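Local coordinates for protein ECXA (PDB 4L63) that probably acts as a zinc-dependent metallopeptidase of the met-zincin type, at residues D100-S105 and R117-F123. Sequence-based numbering, arbitrary orientation.
Sequences DNSLGS and RIDIGSF
Ser122 OG helps hold the turn at Asp100: it accepts from Asp100 N at 2.9 Å, and its own proton can go weakly either to Ser102 O or back to Asp119 OD1. Its chi1 of -80° sets OG anti to the carbonyl carbon, which carries the hydroxyl out from the first turn of the helix to the 100-102 backbone. Asp119 stands at the N-cap of that helix, where OD1 accepts the capping bond from Ser122 N and also a hydrogen bond from Ala99 N, while OD2 accepts from Tyr98 N and from Thr96 OG1, which is also bonded to Arg117 NH2. That many donors around one buried carboxylate would probably stabilise its negative charge. Asp119 N in turn gives its proton to Leu103 O at 3.1 Å, the donor tilted 21° from the carbonyl plane. Beyond it the segments pair as an antiparallel hairpin: Gly104 and Ile118 form the non-hydrogen-bonded pair, with a CA-H...O contact from Gly104 CA to Arg117 O, 3.6 Å, and Ser105 and Arg117 the hydrogen-bonded one, where Arg117 N reaches Ser105 O at 2.8 Å. Arg117 then runs extended from CG to NE and lays one face of its guanidinium over Ser105 CB, which sits 3.0 Å above the plane, offset toward the rim. Leu103 CD2 stands over the centre of the Phe123 ring, a CH-pi contact 3.8 Å from the centroid, and Leu103 CB meets CE1 of the same ring. Strand 104-107 is an outermost strand of the mixed sheet within this chain, antiparallel to 115-119, and Gly104 lies close to the zinc site. Ile118 and Phe123 pack on helix 146-165, which carries the zinc ligands His160 and His164, and Leu103 also touches Ile126 of helix 120-126.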
loop_
_atom_site.group_PDB
_atom_site.type_symbol
_atom_site.label_atom_id
_atom_site.label_comp_id
_atom_site.label_asym_id
_atom_site.label_seq_id
_atom_site.Cartn_x
_atom_site.Cartn_y
_atom_site.Cartn_z
ATOM N N ASP A 100 -36.664 20.713 6.383
ATOM C CA ASP A 100 -35.652 21.333 7.230
ATOM C C ASP A 100 -34.252 21.191 6.599
ATOM O O ASP A 100 -33.245 21.009 7.273
ATOM C CB ASP A 100 -35.788 20.728 8.652
ATOM C CG ASP A 100 -34.651 21.091 9.604
ATOM O OD1 ASP A 100 -33.600 20.412 9.600
ATOM O OD2 ASP A 100 -34.813 22.074 10.355
ATOM N N ASN A 101 -34.197 21.316 5.275
ATOM C CA ASN A 101 -32.915 21.460 4.581
ATOM C C ASN A 101 -32.009 20.239 4.814
ATOM O O ASN A 101 -30.795 20.359 4.968
ATOM C CB ASN A 101 -32.245 22.773 5.042
ATOM C CG ASN A 101 -30.989 23.122 4.266
ATOM O OD1 ASN A 101 -30.879 22.853 3.068
ATOM N ND2 ASN A 101 -30.030 23.739 4.954
ATOM N N SER A 102 -32.632 19.062 4.851
ATOM C CA SER A 102 -31.931 17.799 5.068
ATOM C C SER A 102 -32.764 16.634 4.528
ATOM O O SER A 102 -33.755 16.234 5.142
ATOM C CB SER A 102 -31.628 17.597 6.556
ATOM O OG SER A 102 -31.364 16.236 6.854
ATOM N N LEU A 103 -32.353 16.098 3.380
ATOM C CA LEU A 103 -33.105 15.050 2.688
ATOM C C LEU A 103 -33.290 13.782 3.519
ATOM O O LEU A 103 -34.393 13.245 3.600
ATOM C CB LEU A 103 -32.420 14.700 1.364
ATOM C CG LEU A 103 -32.327 15.821 0.327
ATOM C CD1 LEU A 103 -31.686 15.324 -0.963
ATOM C CD2 LEU A 103 -33.711 16.409 0.054
ATOM N N GLY A 104 -32.212 13.300 4.129
ATOM C CA GLY A 104 -32.265 12.081 4.917
ATOM C C GLY A 104 -31.561 12.201 6.257
ATOM O O GLY A 104 -30.811 13.152 6.496
ATOM N N SER A 105 -31.796 11.223 7.127
ATOM C CA SER A 105 -31.254 11.240 8.483
ATOM C C SER A 105 -31.324 9.853 9.132
ATOM O O SER A 105 -32.320 9.139 8.978
ATOM C CB SER A 105 -32.014 12.264 9.335
ATOM O OG SER A 105 -31.509 12.322 10.655
ATOM N N ARG A 117 -34.811 7.944 8.634
ATOM C CA ARG A 117 -35.954 8.700 8.145
ATOM C C ARG A 117 -35.643 9.397 6.818
ATOM O O ARG A 117 -34.545 9.918 6.609
ATOM C CB ARG A 117 -36.412 9.720 9.195
ATOM C CG ARG A 117 -35.406 10.808 9.494
ATOM C CD ARG A 117 -35.909 11.752 10.567
ATOM N NE ARG A 117 -34.960 12.837 10.789
ATOM C CZ ARG A 117 -34.963 13.971 10.094
ATOM N NH1 ARG A 117 -34.065 14.910 10.346
ATOM N NH2 ARG A 117 -35.863 14.164 9.141
ATOM N N ILE A 118 -36.615 9.365 5.913
ATOM C CA ILE A 118 -36.540 10.095 4.656
ATOM C C ILE A 118 -37.572 11.209 4.675
ATOM O O ILE A 118 -38.774 10.956 4.562
ATOM C CB ILE A 118 -36.791 9.186 3.430
ATOM C CG1 ILE A 118 -35.675 8.149 3.286
ATOM C CG2 ILE A 118 -36.917 10.024 2.159
ATOM C CD1 ILE A 118 -34.319 8.737 2.989
ATOM N N ASP A 119 -37.109 12.441 4.842
ATOM C CA ASP A 119 -38.011 13.583 4.855
ATOM C C ASP A 119 -38.658 13.736 3.489
ATOM O O ASP A 119 -37.986 13.653 2.468
ATOM C CB ASP A 119 -37.267 14.860 5.241
ATOM C CG ASP A 119 -38.201 15.945 5.730
ATOM O OD1 ASP A 119 -38.670 16.751 4.898
ATOM O OD2 ASP A 119 -38.470 15.989 6.948
ATOM N N ILE A 120 -39.967 13.944 3.470
ATOM C CA ILE A 120 -40.673 14.113 2.210
ATOM C C ILE A 120 -40.802 15.598 1.881
ATOM O O ILE A 120 -40.718 15.997 0.718
ATOM C CB ILE A 120 -42.061 13.456 2.253
ATOM C CG1 ILE A 120 -41.943 11.996 2.694
ATOM C CG2 ILE A 120 -42.724 13.539 0.899
ATOM C CD1 ILE A 120 -41.116 11.144 1.762
ATOM N N GLY A 121 -40.991 16.410 2.917
ATOM C CA GLY A 121 -41.090 17.852 2.766
ATOM C C GLY A 121 -39.804 18.507 2.290
ATOM O O GLY A 121 -39.842 19.467 1.521
ATOM N N SER A 122 -38.663 17.994 2.750
ATOM C CA SER A 122 -37.368 18.509 2.310
ATOM C C SER A 122 -37.124 18.203 0.833
ATOM O O SER A 122 -36.626 19.052 0.096
ATOM C CB SER A 122 -36.229 17.933 3.161
ATOM O OG SER A 122 -36.110 18.622 4.395
ATOM N N PHE A 123 -37.477 16.993 0.407
ATOM C CA PHE A 123 -37.353 16.617 -0.999
ATOM C C PHE A 123 -38.192 17.531 -1.891
ATOM O O PHE A 123 -37.688 18.088 -2.863
ATOM C CB PHE A 123 -37.755 15.155 -1.208
ATOM C CG PHE A 123 -36.605 14.192 -1.096
ATOM C CD1 PHE A 123 -36.270 13.631 0.122
ATOM C CD2 PHE A 123 -35.848 13.860 -2.209
ATOM C CE1 PHE A 123 -35.211 12.749 0.233
ATOM C CE2 PHE A 123 -34.786 12.981 -2.105
ATOM C CZ PHE A 123 -34.466 12.426 -0.881
#